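Local coordinates for protein apoptosis regulator ced-9 (Caenorhabditis elegans, PDB 1OHU) that restrains programmed cell death by sequestering the activator CED-4, which is released to switch on the caspase CED-3 when EGL-1 binds, at residues 46-49 with 50-54; 101-104 with 105-109; 20-23 with 24-28. The protein carries 3 engineered substitutions. All coordinates share one frame; numbering follows the deposited sequence.

Overall arrangement
This chain is the helical Bcl-2 domain of the longer protein. From the N terminus, interaction 3 comes first, on helix 13-27, then interaction 1 near the start of helix 44-71, and last interaction 2 at the start of helix 101-118. Each joins successive turns of one helix, so none closes a loop, and they follow in series without nesting or crossing. The centre of interaction 1 lies about 10 Å from that of interaction 2 and about 11 Å from that of interaction 3; interactions 2 and 3 are about 16 Å apart. Y20 of helix 13-27 packs against both others, and a probable G53 O to S109 OG bond joins helices 44-71 and 101-118.

Interaction 1 of 3, residues 46-49 with 50-54; sequences HEMM and RVMGT
R50 lies back over E47 one turn earlier in helix 44-71, and this pair gives the contact its polar side. The CG methylene of E47 sits over the centre of one face of the R50 guanidinium, 4.2 Å above its plane. The arginine gets there with CG beside its own backbone N (chi1 -65°) and the chain then extended to NE, running past the H46 carbonyl; R50 CG comes within 3.4 Å of H46 O. The charged ends do not meet: E47 OE2 and R50 NH2 are 5.2 Å apart. The guanidinium instead reaches helix 13-27, where NH2 makes a salt bridge to D19.

Among the main-chain bonds, R50 N gives to H46 O at 2.9 Å, though bent at the hydrogen (134°), and M52 N gives to M48 O in a straighter bond. G53 N reaches M49 O at 3.0 Å from above the carbonyl plane, off the lone pairs. R50 O takes two donors, T54 N and T54 OG1, from opposite faces of its plane; the hydroxyl bond measures 2.7 Å from T54 OG1 to R50 O.

Carbons also press on carbonyls: M52 CG stands only 3.0 Å from M48 O, and V51 sets its CG2 against E47 O. The one apolar pair across the turn joins two selenomethionines, M48 CG and M52 CG lying 4.4 Å apart. Beyond this turn, M48 and M52 pack on helix 154-172, while M49 faces F16, L104 and I108.

M48, M49 and M52 are thus buried against neighbouring helices, while E47 and R50 lie nearer solvent. There E47 lends R50 mainly a methylene to rest on, and its carboxylate probably adds a mild attraction to an arginine whose firm ionic partner is D19.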
ATOM      1  N   HIS A  46      -8.998  -5.355  -4.422  1.00 44.75           N
ATOM      2  CA  HIS A  46      -8.639  -3.974  -4.104  1.00 43.38           C
ATOM      3  C   HIS A  46      -9.414  -3.584  -2.851  1.00 43.20           C
ATOM      4  O   HIS A  46      -8.863  -3.024  -1.903  1.00 41.74           O
ATOM      5  CB  HIS A  46      -9.052  -3.005  -5.223  1.00 41.59           C
ATOM      6  CG  HIS A  46      -8.312  -3.190  -6.511  1.00 37.99           C
ATOM      7  ND1 HIS A  46      -7.070  -3.778  -6.584  1.00 39.89           N
ATOM      8  CD2 HIS A  46      -8.616  -2.795  -7.771  1.00 36.61           C
ATOM      9  CE1 HIS A  46      -6.637  -3.736  -7.832  1.00 37.73           C
ATOM     10  NE2 HIS A  46      -7.556  -3.143  -8.571  1.00 37.49           N
ATOM     11  N   GLU A  47     -10.709  -3.881  -2.873  1.00 44.09           N
ATOM     12  CA  GLU A  47     -11.594  -3.568  -1.763  1.00 45.15           C
ATOM     13  C   GLU A  47     -11.184  -4.285  -0.486  1.00 44.68           C
ATOM     14  O   GLU A  47     -11.490  -3.828   0.617  1.00 43.93           O
ATOM     15  CB  GLU A  47     -13.037  -3.895  -2.149  1.00 47.09           C
ATOM     16  CG  GLU A  47     -13.709  -2.758  -2.908  1.00 51.89           C
ATOM     17  CD  GLU A  47     -14.901  -3.202  -3.734  1.00 55.60           C
ATOM     18  OE1 GLU A  47     -15.763  -3.941  -3.209  1.00 59.95           O
ATOM     19  OE2 GLU A  47     -14.983  -2.799  -4.915  1.00 57.57           O
HETATM   20  N   MSE A  48     -10.476  -5.400  -0.634  1.00 44.40           N
HETATM   21  CA  MSE A  48     -10.002  -6.144   0.525  1.00 44.24           C
HETATM   22  C   MSE A  48      -8.700  -5.510   0.988  1.00 43.41           C
HETATM   23  O   MSE A  48      -8.333  -5.614   2.159  1.00 43.72           O
HETATM   24  CB  MSE A  48      -9.767  -7.614   0.170  1.00 45.27           C
HETATM   25  CG  MSE A  48      -9.195  -8.469   1.308  1.00 47.98           C
HETATM   26 SE   MSE A  48     -10.278  -8.558   2.935  1.00 51.67          SE
HETATM   27  CE  MSE A  48     -11.985  -7.947   2.258  1.00 47.12           C
HETATM   28  N   MSE A  49      -8.003  -4.854   0.062  1.00 41.98           N
HETATM   29  CA  MSE A  49      -6.743  -4.194   0.388  1.00 40.18           C
HETATM   30  C   MSE A  49      -7.018  -2.877   1.102  1.00 39.37           C
HETATM   31  O   MSE A  49      -6.179  -2.391   1.861  1.00 39.55           O
HETATM   32  CB  MSE A  49      -5.919  -3.937  -0.879  1.00 40.85           C
HETATM   33  CG  MSE A  49      -4.580  -3.249  -0.636  1.00 36.42           C
HETATM   34 SE   MSE A  49      -3.393  -4.223   0.534  1.00 40.06          SE
HETATM   35  CE  MSE A  49      -2.757  -5.559  -0.705  1.00 37.64           C
ATOM     36  N   ARG A  50      -8.197  -2.306   0.862  1.00 38.18           N
ATOM     37  CA  ARG A  50      -8.577  -1.054   1.505  1.00 38.26           C
ATOM     38  C   ARG A  50      -8.790  -1.285   2.987  1.00 38.99           C
ATOM     39  O   ARG A  50      -8.395  -0.466   3.814  1.00 39.07           O
ATOM     40  CB  ARG A  50      -9.866  -0.492   0.909  1.00 36.83           C
ATOM     41  CG  ARG A  50      -9.774  -0.075  -0.546  1.00 35.79           C
ATOM     42  CD  ARG A  50     -11.107   0.495  -1.026  1.00 34.67           C
ATOM     43  NE  ARG A  50     -11.118   0.732  -2.462  1.00 33.82           N
ATOM     44  CZ  ARG A  50     -12.140   1.261  -3.126  1.00 34.84           C
ATOM     45  NH1 ARG A  50     -13.242   1.608  -2.480  1.00 35.23           N
ATOM     46  NH2 ARG A  50     -12.058   1.448  -4.437  1.00 31.97           N
ATOM     47  N   VAL A  51      -9.428  -2.403   3.321  1.00 39.79           N
ATOM     48  CA  VAL A  51      -9.690  -2.737   4.715  1.00 39.21           C
ATOM     49  C   VAL A  51      -8.394  -3.089   5.416  1.00 38.76           C
ATOM     50  O   VAL A  51      -8.108  -2.591   6.502  1.00 39.61           O
ATOM     51  CB  VAL A  51     -10.651  -3.941   4.840  1.00 40.08           C
ATOM     52  CG1 VAL A  51     -10.802  -4.337   6.304  1.00 41.07           C
ATOM     53  CG2 VAL A  51     -12.005  -3.590   4.244  1.00 39.03           C
HETATM   54  N   MSE A  52      -7.613  -3.955   4.786  1.00 39.18           N
HETATM   55  CA  MSE A  52      -6.343  -4.392   5.343  1.00 40.26           C
HETATM   56  C   MSE A  52      -5.400  -3.221   5.616  1.00 39.95           C
HETATM   57  O   MSE A  52      -4.680  -3.217   6.619  1.00 39.82           O
HETATM   58  CB  MSE A  52      -5.689  -5.395   4.395  1.00 41.81           C
HETATM   59  CG  MSE A  52      -6.492  -6.688   4.236  1.00 47.20           C
HETATM   60 SE   MSE A  52      -6.561  -7.737   5.875  1.00 50.63          SE
HETATM   61  CE  MSE A  52      -5.421  -9.175   5.309  1.00 50.82           C
ATOM     62  N   GLY A  53      -5.411  -2.232   4.725  1.00 38.64           N
ATOM     63  CA  GLY A  53      -4.560  -1.066   4.894  1.00 37.61           C
ATOM     64  C   GLY A  53      -5.042  -0.193   6.036  1.00 37.77           C
ATOM     65  O   GLY A  53      -4.243   0.334   6.810  1.00 37.77           O
ATOM     66  N   THR A  54      -6.358  -0.032   6.138  1.00 36.89           N
ATOM     67  CA  THR A  54      -6.949   0.765   7.204  1.00 36.69           C
ATOM     68  C   THR A  54      -6.636   0.115   8.544  1.00 36.08           C
ATOM     69  O   THR A  54      -6.255   0.790   9.499  1.00 35.29           O
ATOM     70  CB  THR A  54      -8.470   0.860   7.050  1.00 36.32           C
ATOM     71  OG1 THR A  54      -8.778   1.372   5.752  1.00 41.14           O
ATOM     72  CG2 THR A  54      -9.056   1.790   8.094  1.00 36.11           C
TER

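Interaction 2 of 3, residues 101-104 with 105-109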
ATOM      1  N   TYR A 101       2.351 -11.246   3.297  1.00 53.84           N
ATOM      2  CA  TYR A 101       1.138 -10.438   3.213  1.00 52.71           C
ATOM      3  C   TYR A 101       1.253  -9.256   4.167  1.00 50.87           C
ATOM      4  O   TYR A 101       0.746  -8.170   3.894  1.00 50.22           O
ATOM      5  CB  TYR A 101      -0.083 -11.285   3.577  1.00 54.56           C
ATOM      6  CG  TYR A 101      -0.267 -12.498   2.693  1.00 57.31           C
ATOM      7  CD1 TYR A 101      -0.497 -12.360   1.322  1.00 59.31           C
ATOM      8  CD2 TYR A 101      -0.201 -13.785   3.221  1.00 58.81           C
ATOM      9  CE1 TYR A 101      -0.658 -13.476   0.500  1.00 60.89           C
ATOM     10  CE2 TYR A 101      -0.360 -14.909   2.410  1.00 60.28           C
ATOM     11  CZ  TYR A 101      -0.588 -14.748   1.051  1.00 61.51           C
ATOM     12  OH  TYR A 101      -0.743 -15.857   0.249  1.00 61.84           O
ATOM     13  N   GLY A 102       1.928  -9.476   5.290  1.00 48.90           N
ATOM     14  CA  GLY A 102       2.106  -8.420   6.267  1.00 46.88           C
ATOM     15  C   GLY A 102       2.945  -7.282   5.726  1.00 45.43           C
ATOM     16  O   GLY A 102       2.606  -6.116   5.910  1.00 45.48           O
ATOM     17  N   ARG A 103       4.047  -7.614   5.062  1.00 44.88           N
ATOM     18  CA  ARG A 103       4.919  -6.596   4.499  1.00 44.41           C
ATOM     19  C   ARG A 103       4.210  -5.951   3.308  1.00 43.74           C
ATOM     20  O   ARG A 103       4.327  -4.745   3.077  1.00 42.73           O
ATOM     21  CB  ARG A 103       6.249  -7.210   4.045  1.00 45.73           C
ATOM     22  CG  ARG A 103       7.349  -6.178   3.810  1.00 47.74           C
ATOM     23  CD  ARG A 103       8.601  -6.783   3.192  1.00 49.64           C
ATOM     24  NE  ARG A 103       9.704  -5.821   3.177  1.00 53.14           N
ATOM     25  CZ  ARG A 103      10.863  -5.999   2.544  1.00 54.30           C
ATOM     26  NH1 ARG A 103      11.089  -7.111   1.855  1.00 53.90           N
ATOM     27  NH2 ARG A 103      11.802  -5.063   2.608  1.00 54.97           N
ATOM     28  N   LEU A 104       3.469  -6.765   2.562  1.00 41.56           N
ATOM     29  CA  LEU A 104       2.736  -6.290   1.397  1.00 39.92           C
ATOM     30  C   LEU A 104       1.746  -5.206   1.804  1.00 40.76           C
ATOM     31  O   LEU A 104       1.779  -4.085   1.298  1.00 40.27           O
ATOM     32  CB  LEU A 104       1.987  -7.456   0.750  1.00 40.44           C
ATOM     33  CG  LEU A 104       1.000  -7.143  -0.377  1.00 40.16           C
ATOM     34  CD1 LEU A 104       1.722  -6.498  -1.543  1.00 39.72           C
ATOM     35  CD2 LEU A 104       0.319  -8.429  -0.812  1.00 40.55           C
ATOM     36  N   ILE A 105       0.867  -5.565   2.732  1.00 40.28           N
ATOM     37  CA  ILE A 105      -0.158  -4.676   3.257  1.00 37.99           C
ATOM     38  C   ILE A 105       0.454  -3.428   3.882  1.00 36.37           C
ATOM     39  O   ILE A 105      -0.045  -2.322   3.696  1.00 37.92           O
ATOM     40  CB  ILE A 105      -0.994  -5.418   4.325  1.00 37.61           C
ATOM     41  CG1 ILE A 105      -1.720  -6.596   3.672  1.00 37.64           C
ATOM     42  CG2 ILE A 105      -1.972  -4.466   4.998  1.00 36.95           C
ATOM     43  CD1 ILE A 105      -2.415  -7.501   4.659  1.00 39.65           C
ATOM     44  N   GLY A 106       1.535  -3.619   4.627  1.00 35.28           N
ATOM     45  CA  GLY A 106       2.194  -2.505   5.280  1.00 33.36           C
ATOM     46  C   GLY A 106       2.781  -1.519   4.297  1.00 32.37           C
ATOM     47  O   GLY A 106       2.699  -0.309   4.505  1.00 31.86           O
ATOM     48  N   LEU A 107       3.377  -2.029   3.222  1.00 31.20           N
ATOM     49  CA  LEU A 107       3.974  -1.161   2.205  1.00 28.58           C
ATOM     50  C   LEU A 107       2.922  -0.307   1.495  1.00 28.00           C
ATOM     51  O   LEU A 107       3.127   0.891   1.282  1.00 25.35           O
ATOM     52  CB  LEU A 107       4.744  -1.998   1.178  1.00 27.47           C
ATOM     53  CG  LEU A 107       5.992  -2.711   1.703  1.00 26.80           C
ATOM     54  CD1 LEU A 107       6.589  -3.571   0.607  1.00 26.96           C
ATOM     55  CD2 LEU A 107       6.999  -1.691   2.185  1.00 27.69           C
ATOM     56  N   ILE A 108       1.804  -0.928   1.125  1.00 26.04           N
ATOM     57  CA  ILE A 108       0.731  -0.207   0.450  1.00 27.50           C
ATOM     58  C   ILE A 108       0.082   0.767   1.436  1.00 25.60           C
ATOM     59  O   ILE A 108      -0.154   1.931   1.109  1.00 23.69           O
ATOM     60  CB  ILE A 108      -0.340  -1.179  -0.103  1.00 28.71           C
ATOM     61  CG1 ILE A 108       0.262  -2.035  -1.222  1.00 30.92           C
ATOM     62  CG2 ILE A 108      -1.530  -0.400  -0.634  1.00 29.09           C
ATOM     63  CD1 ILE A 108      -0.727  -2.967  -1.899  1.00 30.54           C
ATOM     64  N   SER A 109      -0.184   0.283   2.648  1.00 23.19           N
ATOM     65  CA  SER A 109      -0.793   1.101   3.685  1.00 22.96           C
ATOM     66  C   SER A 109       0.066   2.338   3.957  1.00 22.02           C
ATOM     67  O   SER A 109      -0.442   3.462   4.017  1.00 21.16           O
ATOM     68  CB  SER A 109      -0.947   0.296   4.982  1.00 22.25           C
ATOM     69  OG  SER A 109      -1.666   1.047   5.951  1.00 22.47           O
TER
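The Y101 ring and the R103 guanidinium, the two flat groups here, both lead away from the following turn, so that I105 meets the Y101 carbonyl, L107 the R103 carbonyl and CG, and neither touches a face or an edge. The ring finds its neighbours at R152, D156 and L160, with its OH bonded to the S153 backbone N; the guanidinium is tied through NH1 to the P98 carbonyl.

Across the turn, I105 folds over the Y101 carbonyl. Its CG1 stands beside the backbone N (chi1 -63°), which brings CG1 to 2.9 Å from Y101 O, and CD1 stays close to the same oxygen. That oxygen also accepts I105 N, at 2.9 Å and nearly straight (171° at the hydrogen). L107 repeats the pattern two residues on: CG presses on R103 O at 3.0 Å, and the side chains of L107 and R103 cross obliquely, with L107 CD1 4.2 Å from R103 CG. L107 N bonds to the same carbonyl. G106 N gives to G102 O, and I108 N to L104 O at 3.2 Å. Between L104 and I108 the methyls touch, CD1 to CD1, at 4.3 Å.

All nine residues belong to the predicted BH1 motif, at the head of helix 101-118, and other helices surround this short piece. L104 and I108 meet I139 of helix 128-144, where F138 takes R103 and L107; I105 turns to M52 of helix 44-71, S109 to E57 and F64 of the same helix, and Y101 to helix 154-172. This is the placing expected of the central hydrophobic helix of a Bcl-2 fold.

Interaction 3 of 3, residues 20-23 with 24-28; sequences YFTH and RIRQN
From Y20 to Q27 the backbone of helix 13-27 bonds turn to turn, R24 N to Y20 O at 2.8 Å and I25 N to F21 O both lying nearly along the C=O axis, while R26 N and Q27 N approach T22 O and H23 O from tilted positions; near the end of the helix N28 N is bonded to I25 O.

T22 and R26 carry the outer side. They run side by side in the same direction, and the T22 CG2 methyl sits over one face of the R26 guanidinium, 3.5 Å above its plane and offset toward the rim; CG2 to CZ is 3.6 Å. R26 CG stands beside its own backbone N (chi1 -77°), over T22 O, and the chain then extends to NE, which brings the guanidinium alongside that methyl. Its NH2 makes a salt bridge to E31, while T22 OG1 turns back to the V18 carbonyl.

On the inner side Y20 and R24 also point the same way, but they touch lightly: Y20 CE2 is 4.1 Å from R24 CB, and the ring and guanidinium planes are 73° apart. The R24 guanidinium has N28 CB at its edge, in plane, and its NE makes a salt bridge to E57 of helix 44-71. I25 folds over the carbonyl of F21, CG1 standing 3.1 Å from F21 O.

Each arginine combines a nonpolar contact within the helix with an ionic partner beyond it. Facing inward, Y20 packs on I108 and S109, and F21 on A115 and on L131, F132 and T135 of helix 128-144. Such an amphipathic helix, its hydrophobic face, here Y20, F21 and I25, laid against the bundle, is characteristic of BH4, the predicted N-terminal motif of this Bcl-2 family protein.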
ATOM      1  N   TYR A  20      -5.550   2.020  -3.716  1.00 22.53           N
ATOM      2  CA  TYR A  20      -5.397   2.289  -2.297  1.00 22.93           C
ATOM      3  C   TYR A  20      -5.006   3.751  -2.064  1.00 22.36           C
ATOM      4  O   TYR A  20      -5.537   4.407  -1.163  1.00 23.45           O
ATOM      5  CB  TYR A  20      -4.360   1.369  -1.656  1.00 21.57           C
ATOM      6  CG  TYR A  20      -4.369   1.514  -0.148  1.00 23.34           C
ATOM      7  CD1 TYR A  20      -5.395   0.960   0.614  1.00 23.69           C
ATOM      8  CD2 TYR A  20      -3.414   2.292   0.503  1.00 23.15           C
ATOM      9  CE1 TYR A  20      -5.480   1.186   1.986  1.00 24.70           C
ATOM     10  CE2 TYR A  20      -3.488   2.525   1.873  1.00 25.19           C
ATOM     11  CZ  TYR A  20      -4.529   1.970   2.608  1.00 26.50           C
ATOM     12  OH  TYR A  20      -4.643   2.232   3.949  1.00 26.08           O
ATOM     13  N   PHE A  21      -4.083   4.259  -2.877  1.00 21.82           N
ATOM     14  CA  PHE A  21      -3.655   5.649  -2.758  1.00 23.48           C
ATOM     15  C   PHE A  21      -4.884   6.545  -2.916  1.00 23.85           C
ATOM     16  O   PHE A  21      -5.144   7.413  -2.090  1.00 24.37           O
ATOM     17  CB  PHE A  21      -2.617   5.978  -3.842  1.00 22.23           C
ATOM     18  CG  PHE A  21      -1.184   5.650  -3.456  1.00 21.48           C
ATOM     19  CD1 PHE A  21      -0.877   4.489  -2.751  1.00 19.52           C
ATOM     20  CD2 PHE A  21      -0.134   6.489  -3.850  1.00 20.63           C
ATOM     21  CE1 PHE A  21       0.452   4.163  -2.442  1.00 17.88           C
ATOM     22  CE2 PHE A  21       1.193   6.173  -3.549  1.00 19.97           C
ATOM     23  CZ  PHE A  21       1.485   5.004  -2.842  1.00 19.71           C
ATOM     24  N   THR A  22      -5.647   6.316  -3.977  1.00 23.93           N
ATOM     25  CA  THR A  22      -6.851   7.099  -4.235  1.00 24.62           C
ATOM     26  C   THR A  22      -7.810   7.082  -3.036  1.00 24.63           C
ATOM     27  O   THR A  22      -8.320   8.122  -2.619  1.00 24.07           O
ATOM     28  CB  THR A  22      -7.579   6.557  -5.470  1.00 25.05           C
ATOM     29  OG1 THR A  22      -6.696   6.604  -6.594  1.00 26.03           O
ATOM     30  CG2 THR A  22      -8.811   7.373  -5.766  1.00 22.96           C
ATOM     31  N   HIS A  23      -8.038   5.895  -2.486  1.00 26.82           N
ATOM     32  CA  HIS A  23      -8.932   5.719  -1.351  1.00 26.90           C
ATOM     33  C   HIS A  23      -8.415   6.378  -0.074  1.00 25.99           C
ATOM     34  O   HIS A  23      -9.166   7.047   0.638  1.00 27.85           O
ATOM     35  CB  HIS A  23      -9.159   4.230  -1.101  1.00 27.05           C
ATOM     36  CG  HIS A  23      -9.851   3.937   0.191  1.00 30.05           C
ATOM     37  ND1 HIS A  23     -11.181   4.232   0.408  1.00 31.88           N
ATOM     38  CD2 HIS A  23      -9.384   3.420   1.352  1.00 30.01           C
ATOM     39  CE1 HIS A  23     -11.502   3.907   1.648  1.00 30.85           C
ATOM     40  NE2 HIS A  23     -10.430   3.414   2.242  1.00 29.21           N
ATOM     41  N   ARG A  24      -7.135   6.195   0.223  1.00 25.13           N
ATOM     42  CA  ARG A  24      -6.578   6.787   1.430  1.00 25.67           C
ATOM     43  C   ARG A  24      -6.560   8.313   1.349  1.00 25.63           C
ATOM     44  O   ARG A  24      -6.797   9.002   2.343  1.00 25.07           O
ATOM     45  CB  ARG A  24      -5.167   6.251   1.696  1.00 23.39           C
ATOM     46  CG  ARG A  24      -4.591   6.733   3.027  1.00 22.44           C
ATOM     47  CD  ARG A  24      -5.522   6.416   4.192  1.00 20.21           C
ATOM     48  NE  ARG A  24      -5.012   6.948   5.457  1.00 23.60           N
ATOM     49  CZ  ARG A  24      -5.075   8.226   5.821  1.00 23.38           C
ATOM     50  NH1 ARG A  24      -5.632   9.131   5.027  1.00 23.16           N
ATOM     51  NH2 ARG A  24      -4.566   8.604   6.983  1.00 24.78           N
ATOM     52  N   ILE A  25      -6.289   8.840   0.162  1.00 24.98           N
ATOM     53  CA  ILE A  25      -6.269  10.283  -0.034  1.00 24.80           C
ATOM     54  C   ILE A  25      -7.687  10.848   0.096  1.00 25.63           C
ATOM     55  O   ILE A  25      -7.885  11.916   0.667  1.00 24.84           O
ATOM     56  CB  ILE A  25      -5.714  10.634  -1.420  1.00 24.37           C
ATOM     57  CG1 ILE A  25      -4.213  10.310  -1.464  1.00 24.15           C
ATOM     58  CG2 ILE A  25      -5.996  12.098  -1.743  1.00 23.96           C
ATOM     59  CD1 ILE A  25      -3.584  10.480  -2.840  1.00 24.21           C
ATOM     60  N   ARG A  26      -8.672  10.135  -0.442  1.00 28.01           N
ATOM     61  CA  ARG A  26     -10.058  10.594  -0.349  1.00 30.09           C
ATOM     62  C   ARG A  26     -10.523  10.500   1.098  1.00 31.20           C
ATOM     63  O   ARG A  26     -11.363  11.275   1.539  1.00 31.58           O
ATOM     64  CB  ARG A  26     -10.963   9.760  -1.256  1.00 29.26           C
ATOM     65  CG  ARG A  26     -10.841  10.132  -2.720  1.00 28.25           C
ATOM     66  CD  ARG A  26     -11.631   9.208  -3.635  1.00 27.05           C
ATOM     67  NE  ARG A  26     -11.627   9.731  -5.004  1.00 25.59           N
ATOM     68  CZ  ARG A  26     -11.995   9.052  -6.086  1.00 25.74           C
ATOM     69  NH1 ARG A  26     -12.407   7.788  -5.989  1.00 23.49           N
ATOM     70  NH2 ARG A  26     -11.960   9.645  -7.274  1.00 22.47           N
ATOM     71  N   GLN A  27      -9.950   9.551   1.836  1.00 34.30           N
ATOM     72  CA  GLN A  27     -10.289   9.350   3.237  1.00 35.48           C
ATOM     73  C   GLN A  27      -9.874  10.587   4.025  1.00 35.99           C
ATOM     74  O   GLN A  27     -10.422  10.885   5.085  1.00 35.46           O
ATOM     75  CB  GLN A  27      -9.561   8.118   3.772  1.00 38.45           C
ATOM     76  CG  GLN A  27     -10.427   7.208   4.622  1.00 44.15           C
ATOM     77  CD  GLN A  27     -11.739   6.860   3.938  1.00 45.67           C
ATOM     78  OE1 GLN A  27     -11.761   6.504   2.758  1.00 47.26           O
ATOM     79  NE2 GLN A  27     -12.839   6.960   4.678  1.00 47.38           N
ATOM     80  N   ASN A  28      -8.899  11.309   3.487  1.00 34.60           N
ATOM     81  CA  ASN A  28      -8.408  12.519   4.118  1.00 33.29           C
ATOM     82  C   ASN A  28      -9.118  13.730   3.507  1.00 31.29           C
ATOM     83  O   ASN A  28      -8.656  14.857   3.633  1.00 30.68           O
ATOM     84  CB  ASN A  28      -6.898  12.619   3.918  1.00 35.26           C
ATOM     85  CG  ASN A  28      -6.250  13.585   4.874  1.00 38.48           C
ATOM     86  OD1 ASN A  28      -6.671  13.712   6.019  1.00 40.36           O
ATOM     87  ND2 ASN A  28      -5.202  14.262   4.416  1.00 41.38           N
TER